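Local coordinates for uncharacterized protein (Thermus thermophilus HB8, PDB 4WVA) that hydrolyses mannosylglycerate, an osmotic-stress solute of thermophiles, to mannose and glycerate, and very probably splits glucosylglycerate as well, at residues A[50-55]-A[112-117]; A[156-161]-A[205-210]. All coordinates share one frame; numbering follows the deposited sequence.

Contact 1: A[50-55]-A[112-117]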
loop_
_atom_site.group_PDB
_atom_site.type_symbol
_atom_site.label_atom_id
_atom_site.label_comp_id
_atom_site.label_asym_id
_atom_site.label_seq_id
_atom_site.Cartn_x
_atom_site.Cartn_y
_atom_site.Cartn_z
ATOM N N ARG A 50 32.034 -13.761 13.009
ATOM C CA ARG A 50 31.834 -13.060 14.265
ATOM C C ARG A 50 30.487 -12.341 14.309
ATOM O O ARG A 50 29.846 -12.310 15.356
ATOM C CB ARG A 50 32.985 -12.078 14.505
ATOM C CG ARG A 50 32.897 -11.312 15.810
ATOM C CD ARG A 50 32.953 -12.220 17.014
ATOM N NE ARG A 50 32.863 -11.466 18.261
ATOM C CZ ARG A 50 31.730 -11.005 18.796
ATOM N NH1 ARG A 50 30.552 -11.207 18.186
ATOM N NH2 ARG A 50 31.767 -10.358 19.957
ATOM N N ALA A 51 30.052 -11.795 13.168
ATOM C CA ALA A 51 28.744 -11.147 13.056
ATOM C C ALA A 51 27.625 -12.158 13.302
ATOM O O ALA A 51 26.709 -11.904 14.056
ATOM C CB ALA A 51 28.599 -10.479 11.706
ATOM N N TRP A 52 27.721 -13.325 12.680
ATOM C CA TRP A 52 26.728 -14.369 12.913
ATOM C C TRP A 52 26.740 -14.814 14.372
ATOM O O TRP A 52 25.700 -15.021 14.990
ATOM C CB TRP A 52 27.001 -15.584 12.051
ATOM C CG TRP A 52 26.639 -15.470 10.622
ATOM C CD1 TRP A 52 27.482 -15.442 9.570
ATOM C CD2 TRP A 52 25.314 -15.407 10.080
ATOM N NE1 TRP A 52 26.781 -15.359 8.396
ATOM C CE2 TRP A 52 25.439 -15.348 8.683
ATOM C CE3 TRP A 52 24.034 -15.413 10.642
ATOM C CZ2 TRP A 52 24.330 -15.278 7.838
ATOM C CZ3 TRP A 52 22.932 -15.337 9.795
ATOM C CH2 TRP A 52 23.083 -15.290 8.426
ATOM N N GLN A 53 27.940 -14.968 14.926
ATOM C CA GLN A 53 28.061 -15.511 16.274
ATOM C C GLN A 53 27.324 -14.660 17.299
ATOM O O GLN A 53 26.711 -15.193 18.230
ATOM C CB GLN A 53 29.534 -15.689 16.656
ATOM C CG GLN A 53 30.208 -16.872 15.973
ATOM C CD GLN A 53 29.589 -18.209 16.360
ATOM O OE1 GLN A 53 29.100 -18.386 17.496
ATOM N NE2 GLN A 53 29.585 -19.157 15.419
ATOM N N GLU A 54 27.386 -13.339 17.126
ATOM C CA GLU A 54 26.652 -12.411 17.978
ATOM C C GLU A 54 25.193 -12.833 18.110
ATOM O O GLU A 54 24.638 -12.813 19.211
ATOM C CB GLU A 54 26.734 -10.967 17.450
ATOM C CG GLU A 54 26.202 -9.929 18.435
ATOM C CD GLU A 54 27.183 -9.550 19.528
ATOM O OE1 GLU A 54 28.406 -9.707 19.312
ATOM O OE2 GLU A 54 26.732 -9.047 20.590
ATOM N N LEU A 55 24.558 -13.175 16.984
ATOM C CA LEU A 55 23.128 -13.460 16.994
ATOM C C LEU A 55 22.860 -14.914 17.383
ATOM O O LEU A 55 21.849 -15.224 18.006
ATOM C CB LEU A 55 22.521 -13.132 15.643
ATOM C CG LEU A 55 22.794 -11.689 15.196
ATOM C CD1 LEU A 55 22.087 -11.446 13.881
ATOM C CD2 LEU A 55 22.391 -10.699 16.284
ATOM N N ARG A 112 18.661 -11.061 7.661
ATOM C CA ARG A 112 18.488 -11.043 6.202
ATOM C C ARG A 112 19.743 -10.454 5.537
ATOM O O ARG A 112 20.244 -10.968 4.535
ATOM C CB ARG A 112 17.252 -10.252 5.786
ATOM C CG ARG A 112 17.122 -10.187 4.271
ATOM C CD ARG A 112 15.931 -9.360 3.821
ATOM N NE ARG A 112 15.862 -9.319 2.358
ATOM C CZ ARG A 112 14.925 -8.672 1.661
ATOM N NH1 ARG A 112 13.968 -7.999 2.267
ATOM N NH2 ARG A 112 14.959 -8.694 0.330
ATOM N N TYR A 113 20.245 -9.367 6.086
ATOM C CA TYR A 113 21.444 -8.741 5.549
ATOM C C TYR A 113 22.655 -9.677 5.625
ATOM O O TYR A 113 23.379 -9.860 4.629
ATOM C CB TYR A 113 21.785 -7.434 6.272
ATOM C CG TYR A 113 22.973 -6.779 5.647
ATOM C CD1 TYR A 113 22.823 -5.996 4.512
ATOM C CD2 TYR A 113 24.257 -7.007 6.136
ATOM C CE1 TYR A 113 23.912 -5.426 3.910
ATOM C CE2 TYR A 113 25.352 -6.451 5.521
ATOM C CZ TYR A 113 25.166 -5.654 4.421
ATOM O OH TYR A 113 26.262 -5.086 3.814
ATOM N N LEU A 114 22.886 -10.275 6.789
ATOM C CA LEU A 114 23.988 -11.253 6.911
ATOM C C LEU A 114 23.821 -12.391 5.909
ATOM O O LEU A 114 24.794 -12.819 5.267
ATOM C CB LEU A 114 24.103 -11.810 8.321
ATOM C CG LEU A 114 24.357 -10.793 9.438
ATOM C CD1 LEU A 114 24.450 -11.527 10.759
ATOM C CD2 LEU A 114 25.594 -9.929 9.187
ATOM N N TYR A 115 22.588 -12.874 5.772
ATOM C CA TYR A 115 22.319 -13.985 4.871
ATOM C C TYR A 115 22.628 -13.640 3.415
ATOM O O TYR A 115 23.274 -14.410 2.700
ATOM C CB TYR A 115 20.875 -14.503 5.008
ATOM C CG TYR A 115 20.589 -15.569 3.987
ATOM C CD1 TYR A 115 21.255 -16.793 4.041
ATOM C CD2 TYR A 115 19.717 -15.350 2.931
ATOM C CE1 TYR A 115 21.017 -17.775 3.111
ATOM C CE2 TYR A 115 19.482 -16.328 1.979
ATOM C CZ TYR A 115 20.139 -17.549 2.073
ATOM O OH TYR A 115 19.934 -18.553 1.145
ATOM N N GLU A 116 22.190 -12.464 2.980
ATOM C CA GLU A 116 22.307 -12.099 1.565
ATOM C C GLU A 116 23.728 -11.687 1.196
ATOM O O GLU A 116 24.145 -11.865 0.038
ATOM C CB GLU A 116 21.333 -10.971 1.212
ATOM C CG GLU A 116 19.870 -11.408 1.227
ATOM C CD GLU A 116 18.911 -10.308 0.821
ATOM O OE1 GLU A 116 19.367 -9.162 0.669
ATOM O OE2 GLU A 116 17.713 -10.571 0.677
ATOM N N LYS A 117 24.468 -11.142 2.156
ATOM C CA LYS A 117 25.772 -10.524 1.849
ATOM C C LYS A 117 27.016 -11.287 2.299
ATOM O O LYS A 117 28.145 -10.897 1.931
ATOM C CB LYS A 117 25.855 -9.101 2.410
ATOM C CG LYS A 117 24.827 -8.136 1.859
ATOM C CD LYS A 117 24.921 -7.983 0.363
ATOM C CE LYS A 117 23.897 -6.978 -0.142
ATOM N NZ LYS A 117 24.271 -6.585 -1.521
#

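Contact 2: A[156-161]-A[205-210]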
loop_
_atom_site.group_PDB
_atom_site.type_symbol
_atom_site.label_atom_id
_atom_site.label_comp_id
_atom_site.label_asym_id
_atom_site.label_seq_id
_atom_site.Cartn_x
_atom_site.Cartn_y
_atom_site.Cartn_z
ATOM N N ILE A 156 3.781 -3.071 24.328
ATOM C CA ILE A 156 4.838 -3.176 25.334
ATOM C C ILE A 156 4.223 -2.922 26.707
ATOM O O ILE A 156 3.335 -2.070 26.870
ATOM C CB ILE A 156 6.050 -2.262 25.069
ATOM C CG1 ILE A 156 5.675 -0.781 24.979
ATOM C CG2 ILE A 156 6.799 -2.733 23.819
ATOM C CD1 ILE A 156 6.856 0.169 25.035
ATOM N N VAL A 157 4.702 -3.681 27.696
ATOM C CA VAL A 157 4.244 -3.558 29.073
ATOM C C VAL A 157 5.280 -2.903 29.984
ATOM O O VAL A 157 5.009 -2.683 31.169
ATOM C CB VAL A 157 3.797 -4.931 29.617
ATOM C CG1 VAL A 157 2.614 -5.450 28.788
ATOM C CG2 VAL A 157 4.943 -5.936 29.611
ATOM N N HIS A 158 6.440 -2.546 29.430
ATOM C CA HIS A 158 7.464 -1.882 30.197
ATOM C C HIS A 158 8.171 -0.897 29.274
ATOM O O HIS A 158 8.498 -1.290 28.160
ATOM C CB HIS A 158 8.460 -2.919 30.732
ATOM C CG HIS A 158 9.269 -2.416 31.883
ATOM N ND1 HIS A 158 10.150 -1.369 31.758
ATOM C CD2 HIS A 158 9.293 -2.777 33.188
ATOM C CE1 HIS A 158 10.682 -1.094 32.941
ATOM N NE2 HIS A 158 10.189 -1.950 33.821
ATOM N N PRO A 159 8.433 0.336 29.731
ATOM C CA PRO A 159 9.160 1.298 28.883
ATOM C C PRO A 159 10.527 0.771 28.395
ATOM O O PRO A 159 10.994 1.155 27.312
ATOM C CB PRO A 159 9.315 2.528 29.786
ATOM C CG PRO A 159 9.089 2.022 31.178
ATOM C CD PRO A 159 8.077 0.933 31.034
ATOM N N TRP A 160 11.171 -0.095 29.173
ATOM C CA TRP A 160 12.433 -0.728 28.753
ATOM C C TRP A 160 12.296 -1.458 27.420
ATOM O O TRP A 160 13.271 -1.543 26.662
ATOM C CB TRP A 160 12.985 -1.709 29.807
ATOM C CG TRP A 160 13.740 -1.040 30.945
ATOM C CD1 TRP A 160 14.446 0.107 30.868
ATOM C CD2 TRP A 160 13.917 -1.530 32.291
ATOM N NE1 TRP A 160 15.038 0.392 32.085
ATOM C CE2 TRP A 160 14.714 -0.592 32.975
ATOM C CE3 TRP A 160 13.456 -2.657 32.985
ATOM C CZ2 TRP A 160 15.069 -0.748 34.320
ATOM C CZ3 TRP A 160 13.794 -2.798 34.326
ATOM C CH2 TRP A 160 14.597 -1.855 34.969
ATOM N N GLU A 161 11.102 -1.986 27.132
ATOM C CA GLU A 161 10.906 -2.765 25.910
ATOM C C GLU A 161 10.938 -1.930 24.629
ATOM O O GLU A 161 11.183 -2.479 23.545
ATOM C CB GLU A 161 9.609 -3.550 25.964
ATOM C CG GLU A 161 9.550 -4.533 27.109
ATOM C CD GLU A 161 8.338 -5.420 27.043
ATOM O OE1 GLU A 161 8.500 -6.651 27.086
ATOM O OE2 GLU A 161 7.224 -4.873 26.913
ATOM N N ASP A 205 11.830 4.018 40.013
ATOM C CA ASP A 205 10.848 3.482 40.955
ATOM C C ASP A 205 9.748 2.722 40.219
ATOM O O ASP A 205 9.361 1.616 40.603
ATOM C CB ASP A 205 10.218 4.614 41.769
ATOM C CG ASP A 205 11.132 5.138 42.871
ATOM O OD1 ASP A 205 12.185 4.521 43.153
ATOM O OD2 ASP A 205 10.785 6.188 43.454
ATOM N N ARG A 206 9.282 3.320 39.128
ATOM C CA ARG A 206 8.209 2.747 38.321
ATOM C C ARG A 206 8.705 1.605 37.420
ATOM O O ARG A 206 8.011 0.614 37.265
ATOM C CB ARG A 206 7.493 3.874 37.568
ATOM C CG ARG A 206 6.745 4.792 38.538
ATOM C CD ARG A 206 6.364 6.143 37.988
ATOM N NE ARG A 206 5.549 6.843 38.981
ATOM C CZ ARG A 206 6.037 7.472 40.052
ATOM N NH1 ARG A 206 7.349 7.549 40.259
ATOM N NH2 ARG A 206 5.199 8.041 40.929
ATOM N N TYR A 207 9.925 1.701 36.880
ATOM C CA TYR A 207 10.540 0.561 36.201
ATOM C C TYR A 207 10.545 -0.694 37.104
ATOM O O TYR A 207 10.224 -1.800 36.666
ATOM C CB TYR A 207 11.993 0.847 35.722
ATOM C CG TYR A 207 12.234 2.053 34.814
ATOM C CD1 TYR A 207 11.197 2.669 34.099
ATOM C CD2 TYR A 207 13.534 2.562 34.638
ATOM C CE1 TYR A 207 11.439 3.768 33.283
ATOM C CE2 TYR A 207 13.780 3.666 33.832
ATOM C CZ TYR A 207 12.733 4.266 33.148
ATOM O OH TYR A 207 12.988 5.363 32.352
ATOM N N LEU A 208 10.954 -0.514 38.366
ATOM C CA LEU A 208 11.072 -1.634 39.296
ATOM C C LEU A 208 9.714 -2.142 39.768
ATOM O O LEU A 208 9.500 -3.348 39.864
ATOM C CB LEU A 208 12.001 -1.284 40.478
ATOM C CG LEU A 208 13.475 -1.650 40.260
ATOM C CD1 LEU A 208 13.655 -3.160 40.258
ATOM C CD2 LEU A 208 14.042 -1.062 38.981
ATOM N N SER A 209 8.790 -1.226 40.019
ATOM C CA SER A 209 7.406 -1.619 40.353
ATOM C C SER A 209 6.821 -2.571 39.305
ATOM O O SER A 209 6.222 -3.612 39.628
ATOM C CB SER A 209 6.520 -0.391 40.511
ATOM O OG SER A 209 5.170 -0.778 40.725
ATOM N N LEU A 210 7.012 -2.235 38.031
ATOM C CA LEU A 210 6.545 -3.107 36.957
ATOM C C LEU A 210 7.231 -4.462 36.971
ATOM O O LEU A 210 6.575 -5.500 36.844
ATOM C CB LEU A 210 6.722 -2.426 35.589
ATOM C CG LEU A 210 5.789 -1.246 35.255
ATOM C CD1 LEU A 210 6.255 -0.504 34.002
ATOM C CD2 LEU A 210 4.352 -1.699 35.088
#

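Contact 1: A[50-55]-A[112-117]
L114 is the residue through which the helix segment 112-117 meets the helix segment 50-55. The two short segments run roughly antiparallel, at 148°, and their axes come no closer than 10.9 Å. Side chains bridge this wide spacing. The tight part is the indole of W52. L114 reaches it tip to tip and lays its CB over one face of the six-membered ring, 3.7 Å from the centroid, as a CH-pi contact. The nearest ring atom is W52 CZ2, 3.5 Å from L114 CB. L114 CD1 lies by the indole too and meets L55 CD1 at 3.9 Å; L114 CD2 meets A51 CB at 4.0 Å. Helix 33-43 also packs on A51 and L55. W52 CH2 also lies 4.1 Å from Y115 CB. W52 NE1 hydrogen-bonds to D118 OD2.

The other side of 112-117 is polar and only partly exposed. R112 and E116 point away from 50-55. R112 NE bonds to E116 OE2 at 2.8 Å, almost straight (170°), from above the carboxylate plane. R112 also bridges to D247, and the second subunit packs there. The ring of Y115 leads away too, its CG anti to the backbone N, and its OH bonds to G292 O of the second subunit. No hydrogen bond or salt bridge joins the two segments. The chemistry implies a joint held by buried apolar fit, with the charges paired away from the interface.

Contact 2: A[156-161]-A[205-210]
Y207 fills the apolar centre, between the loop residues P159 and W160. Its CB sits over the face of the W160 six-membered ring, 4.0 Å from the centroid, as a CH-pi contact. Its own ring is turned obliquely, at 49° to the W160 indole. P159 CG comes within 3.6 Å of Y207 CE1. Next to this, P159 and L210 meet tip to tip, with P159 CD 3.8 Å from L210 CD1. L210 CD1 also lies over one face of the H158 ring, 4.1 Å from its centroid, as a CH-pi contact.

H158 carries the polar edge. Its CG is anti to the backbone N (chi1 -161°), which swings the ring toward helix 201-216. H158 NE2 donates to Y207 O at 2.8 Å, with an N-H...O angle of 158°, on a carbonyl lone pair. On the other nitrogen, H158 ND1 accepts from W160 N at 3.1 Å. Both partners lie near the ring plane and fix its rotation, consistent with a neutral ring protonated on NE2. An alanine at H158 would remove both bonds and would probably loosen the loop from the helix and the hold on W160. V157 N bonds to E161 OE2 at 2.9 Å. W160 also touches D165, the probable proton donor, and lies near a bound Tris. H158, W160 and Y207 form an aromatic cluster that probably backs the active site of this GH63 (alpha/alpha)6-barrel.

How the contacts relate
Contact 1 comes first along the chain. It pairs helix 48-62 with helix 107-117 and closes a span of 56 residues, which holds strands 72-74 and 97-98 and the probable substrate residue Q103. The chain then runs through helix 121-146, which packs against contact 1, into the loop of 156-161. Contact 2 ties that loop to helix 201-216. It closes 43 residues, among them D165, helix 171-175 and R198. The two contacts lie in series, so they neither nest nor cross. Their centres are about 31 Å apart, on opposite sides of the chain's centre. Contact 1 joins two helices beside the second subunit; contact 2 holds a loop beside the probable active site.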